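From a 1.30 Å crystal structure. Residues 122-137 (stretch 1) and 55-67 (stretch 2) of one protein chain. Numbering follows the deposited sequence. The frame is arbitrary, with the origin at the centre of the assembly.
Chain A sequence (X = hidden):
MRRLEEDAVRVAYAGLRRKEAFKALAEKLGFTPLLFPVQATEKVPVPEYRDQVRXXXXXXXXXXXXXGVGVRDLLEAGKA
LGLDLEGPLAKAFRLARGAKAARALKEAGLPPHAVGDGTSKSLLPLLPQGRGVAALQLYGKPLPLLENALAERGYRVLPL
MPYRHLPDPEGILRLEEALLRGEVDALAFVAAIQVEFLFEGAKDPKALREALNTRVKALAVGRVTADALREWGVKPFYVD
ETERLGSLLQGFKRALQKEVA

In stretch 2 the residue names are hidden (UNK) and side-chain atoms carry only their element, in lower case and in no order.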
# COMPACT_ATOMS: atom_id res chain seq x y z
N SER A 122 5.72 -5.02 12.12
CA SER A 122 5.68 -6.47 12.24
C SER A 122 7.00 -7.09 11.84
O SER A 122 7.25 -8.27 12.16
CB SER A 122 4.56 -7.10 11.38
OG SER A 122 4.87 -6.97 9.97
N LEU A 123 7.84 -6.37 11.06
CA LEU A 123 9.14 -6.90 10.65
C LEU A 123 10.21 -6.75 11.73
O LEU A 123 11.26 -7.43 11.64
CB LEU A 123 9.65 -6.19 9.39
CG LEU A 123 8.85 -6.56 8.15
CD1 LEU A 123 9.32 -5.71 7.00
CD2 LEU A 123 8.97 -8.07 7.76
N LEU A 124 10.02 -5.87 12.72
CA LEU A 124 11.08 -5.74 13.74
C LEU A 124 11.67 -7.06 14.33
O LEU A 124 12.90 -7.23 14.37
CB LEU A 124 10.60 -4.81 14.84
CG LEU A 124 10.25 -3.43 14.31
CD1 LEU A 124 9.57 -2.65 15.48
CD2 LEU A 124 11.45 -2.67 13.73
N PRO A 125 10.83 -8.01 14.80
CA PRO A 125 11.38 -9.28 15.36
C PRO A 125 11.97 -10.20 14.35
O PRO A 125 12.64 -11.21 14.67
CB PRO A 125 10.19 -9.88 16.08
CG PRO A 125 9.00 -9.41 15.25
CD PRO A 125 9.35 -7.95 14.94
N LEU A 126 11.76 -9.87 13.07
CA LEU A 126 12.27 -10.68 11.98
C LEU A 126 13.52 -10.05 11.40
O LEU A 126 14.05 -10.64 10.43
CB LEU A 126 11.17 -10.79 10.89
CG LEU A 126 9.79 -11.20 11.38
CD1 LEU A 126 8.85 -11.31 10.12
CD2 LEU A 126 9.80 -12.58 12.08
N LEU A 127 13.95 -8.85 11.87
CA LEU A 127 15.13 -8.21 11.30
C LEU A 127 16.28 -8.66 12.14
O LEU A 127 16.42 -8.23 13.31
CB LEU A 127 15.08 -6.67 11.35
CG LEU A 127 14.03 -5.92 10.55
CD1 LEU A 127 14.17 -4.42 10.82
CD2 LEU A 127 14.17 -6.25 9.10
N PRO A 128 17.16 -9.44 11.55
CA PRO A 128 18.29 -9.95 12.35
C PRO A 128 19.46 -9.01 12.53
O PRO A 128 19.80 -8.23 11.61
CB PRO A 128 18.73 -11.21 11.60
CG PRO A 128 17.56 -11.52 10.61
CD PRO A 128 17.03 -10.14 10.26
N GLN A 129 20.06 -9.03 13.71
CA GLN A 129 21.25 -8.28 13.96
C GLN A 129 22.26 -8.92 13.01
O GLN A 129 22.48 -10.16 13.01
CB GLN A 129 21.63 -8.47 15.40
CG GLN A 129 22.73 -7.50 15.72
CD GLN A 129 22.25 -6.01 15.89
OE1 GLN A 129 23.05 -5.11 15.51
NE2 GLN A 129 21.09 -5.75 16.48
N GLY A 130 22.92 -8.10 12.21
CA GLY A 130 23.82 -8.64 11.21
C GLY A 130 24.96 -7.71 10.82
O GLY A 130 25.29 -6.77 11.56
N ARG A 131 25.61 -8.03 9.71
CA ARG A 131 26.74 -7.33 9.17
C ARG A 131 26.48 -7.28 7.64
O ARG A 131 25.87 -8.18 7.07
CB ARG A 131 28.03 -8.20 9.41
CG ARG A 131 28.23 -8.82 10.83
CD ARG A 131 28.66 -10.35 10.90
NE ARG A 131 29.96 -10.66 10.29
CZ ARG A 131 30.30 -11.86 9.81
NH1 ARG A 131 31.49 -12.05 9.27
NH2 ARG A 131 29.46 -12.88 9.89
N GLY A 132 26.96 -6.27 6.97
CA GLY A 132 26.79 -6.33 5.56
C GLY A 132 25.81 -5.33 5.02
O GLY A 132 25.55 -4.27 5.56
N VAL A 133 25.19 -5.78 3.94
CA VAL A 133 24.26 -4.97 3.15
C VAL A 133 22.85 -5.53 3.13
O VAL A 133 22.71 -6.74 2.96
CB VAL A 133 24.76 -4.88 1.71
CG1 VAL A 133 23.80 -4.03 0.90
CG2 VAL A 133 26.15 -4.29 1.72
N ALA A 134 21.91 -4.65 3.34
CA ALA A 134 20.48 -5.00 3.29
C ALA A 134 19.85 -4.23 2.14
O ALA A 134 19.78 -2.99 2.14
CB ALA A 134 19.76 -4.62 4.61
N ALA A 135 19.33 -4.96 1.18
CA ALA A 135 18.64 -4.37 0.03
C ALA A 135 17.18 -4.22 0.41
O ALA A 135 16.57 -5.18 0.93
CB ALA A 135 18.75 -5.30 -1.15
N LEU A 136 16.63 -3.04 0.24
CA LEU A 136 15.27 -2.75 0.63
C LEU A 136 14.50 -2.31 -0.61
O LEU A 136 14.84 -1.26 -1.23
CB LEU A 136 15.29 -1.64 1.71
CG LEU A 136 13.95 -1.06 2.07
CD1 LEU A 136 13.02 -2.08 2.66
CD2 LEU A 136 14.18 0.00 3.06
N GLN A 137 13.47 -3.03 -0.98
CA GLN A 137 12.66 -2.63 -2.13
C GLN A 137 11.56 -1.70 -1.64
O GLN A 137 10.79 -2.04 -0.73
CB GLN A 137 12.04 -3.88 -2.73
CG GLN A 137 11.03 -3.62 -3.87
CD GLN A 137 9.59 -3.62 -3.37
OE1 GLN A 137 8.81 -2.68 -3.64
NE2 GLN A 137 9.23 -4.64 -2.70
N UNK A 55 24.49 -3.17 -7.95
CA UNK A 55 24.96 -3.40 -6.60
C UNK A 55 24.30 -4.65 -6.01
O UNK A 55 24.96 -5.48 -5.34
c UNK A 55 24.69 -2.18 -5.71
N UNK A 56 22.98 -4.78 -6.19
CA UNK A 56 22.31 -5.98 -5.71
C UNK A 56 22.93 -7.24 -6.35
O UNK A 56 23.10 -8.30 -5.70
c UNK A 56 20.00 -7.43 -4.27
c UNK A 56 19.98 -7.12 -5.78
c UNK A 56 20.81 -5.91 -6.04
c UNK A 56 18.54 -6.84 -6.25
N UNK A 57 23.28 -7.16 -7.65
CA UNK A 57 23.82 -8.33 -8.35
C UNK A 57 25.21 -8.78 -7.80
O UNK A 57 25.65 -9.88 -8.10
c UNK A 57 23.91 -8.02 -9.89
N UNK A 58 25.85 -7.90 -7.06
CA UNK A 58 27.16 -8.21 -6.44
C UNK A 58 26.97 -9.02 -5.15
O UNK A 58 27.96 -9.51 -4.59
c UNK A 58 28.15 -6.01 -7.23
o UNK A 58 30.00 -7.28 -8.04
c UNK A 58 27.89 -6.92 -6.07
c UNK A 58 28.92 -6.71 -8.29
n UNK A 58 28.37 -6.70 -9.48
N UNK A 59 25.72 -9.19 -4.69
CA UNK A 59 25.45 -9.95 -3.48
C UNK A 59 25.12 -9.02 -2.31
O UNK A 59 25.70 -7.94 -2.08
N UNK A 60 24.13 -9.49 -1.53
CA UNK A 60 23.68 -8.78 -0.31
C UNK A 60 23.40 -9.82 0.78
O UNK A 60 23.17 -11.01 0.50
c UNK A 60 22.64 -6.88 -1.60
c UNK A 60 22.37 -7.95 -0.55
c UNK A 60 21.22 -8.83 -0.98
N UNK A 61 23.37 -9.33 2.00
CA UNK A 61 23.14 -10.26 3.10
C UNK A 61 21.69 -10.44 3.42
O UNK A 61 21.28 -11.51 3.85
c UNK A 61 25.37 -9.67 3.98
c UNK A 61 23.92 -9.71 4.29
o UNK A 61 25.96 -10.76 3.93
o UNK A 61 25.88 -8.56 3.66
N UNK A 62 20.92 -9.40 3.16
CA UNK A 62 19.50 -9.43 3.45
C UNK A 62 18.77 -8.70 2.32
O UNK A 62 19.25 -7.70 1.78
c UNK A 62 19.24 -8.73 4.79
c UNK A 62 17.06 -7.65 4.86
c UNK A 62 17.98 -8.70 6.92
c UNK A 62 17.84 -8.75 5.38
N UNK A 63 17.61 -9.23 1.99
CA UNK A 63 16.73 -8.62 1.00
C UNK A 63 15.36 -8.50 1.63
O UNK A 63 14.76 -9.46 2.08
c UNK A 63 14.45 -9.48 -1.54
c UNK A 63 13.85 -7.80 -3.13
c UNK A 63 15.09 -7.18 -2.97
c UNK A 63 15.69 -8.92 -1.32
c UNK A 63 16.03 -7.77 -2.05
c UNK A 63 16.64 -9.50 -0.27
c UNK A 63 13.55 -8.92 -2.44
N UNK A 64 14.82 -7.29 1.66
CA UNK A 64 13.53 -7.01 2.22
C UNK A 64 12.56 -6.51 1.13
O UNK A 64 12.76 -5.39 0.55
c UNK A 64 12.51 -5.88 4.38
c UNK A 64 13.67 -5.99 3.35
c UNK A 64 11.25 -5.26 3.80
c UNK A 64 13.05 -5.06 5.53
N UNK A 65 11.57 -7.33 0.84
CA UNK A 65 10.54 -6.99 -0.15
C UNK A 65 9.32 -6.41 0.55
O UNK A 65 8.83 -7.04 1.49
c UNK A 65 10.11 -8.27 -0.90
N UNK A 66 8.80 -5.31 0.01
CA UNK A 66 7.62 -4.72 0.58
C UNK A 66 6.40 -4.95 -0.25
O UNK A 66 5.30 -5.02 0.33
c UNK A 66 8.89 -2.92 1.84
o UNK A 66 8.13 -2.54 -0.43
c UNK A 66 7.79 -3.21 0.81
N UNK A 67 6.51 -5.12 -1.57
CA UNK A 67 5.34 -5.34 -2.39
C UNK A 67 5.58 -6.41 -3.46
O UNK A 67 6.74 -6.67 -3.90
c UNK A 67 4.87 -4.07 -3.09
o UNK A 67 5.86 -3.62 -4.04
c UNK A 67 4.64 -2.94 -2.08

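Position 55 lies in a helix and carries one side-chain carbon, out of reach of stretch 1; a lone carbon is alanine, Ala55, a residue at home in helices. Position 56 has four carbons forked at the second, and one tip lies 4.0 Å from Ala135 CB. This is Leu56, and the contact is apolar. Position 57 again has a single carbon and no contact: Ala57, small and suited to a helix. At 58 three carbons end in one oxygen and one nitrogen, an amide, hence Gln58; it is exposed, as suits a polar chain.

Position 59 has no side-chain atoms and a phi of 104°. At these backbone angles a CB would jam against the preceding carbonyl oxygen, so Gly59 suits the exit from the helix.

Position 60 has one carbon carrying two more; one outer carbon lies 4.0 Å from Val133 CG1 and 4.2 Å from Ala135 CB. This is Val60, an apolar chain among apolar neighbours. At 61, two carbons end in two oxygens, one of them 2.9 Å from Val133 N: a short carboxylate, Asp61. Its OD2 accepts a hydrogen bond from Val133 N, while Asp61 N donates to Val133 O (2.8 Å), just before position 62, where the strand of stretch 2 starts. A CB on Gly132 would clash with OD2.

Position 62 has four carbons forked at the second, one tip 3.8 Å from Pro128 CD and the other 4.1 Å from Ala134 CB: Leu62, apolar like both partners. Position 63 shows one carbon and a six-carbon ring without oxygen; Ala135 CB lies near the ring plane, at its edge, 3.8 Å from the nearest ring carbon. This is Phe63, its hydrophobic ring meeting a methyl. Position 64 is another forked four-carbon chain, one tip 3.8 Å from both Leu123 CD1 and Leu136 CD1, the other 3.9 Å from Leu127 CD2. These apolar contacts suit Leu64.

Position 65 has one carbon, pointing away overall yet touching the Gln137 side chain: Ala65, whose single methyl suits that direction. Position 66 has one carbon bearing an oxygen and a carbon, the oxygen 2.7 Å from Gln137 O. This is Thr66, whose OG1 donates a hydrogen bond there. Position 67 has the same branching, its oxygen 3.1 Å from Gln137 OE1: Thr67, whose side chain caps a backbone N just past the stretch.

The contact is a parallel pairing of strands. Leu62 N donates to Val133 O (3.2 Å), Ala135 N to Leu62 O (2.8 Å), Leu64 N to Ala135 O (2.8 Å) and Gln137 N to Leu64 O (2.9 Å). Leu62 and Leu64 pack on the face of Ala134 and Leu136, Phe63 on that of Ala135, and Asp61 and Thr66 extend the bonding at the two ends.

Stretch 2 55-67: ALAQGVDLFLATT
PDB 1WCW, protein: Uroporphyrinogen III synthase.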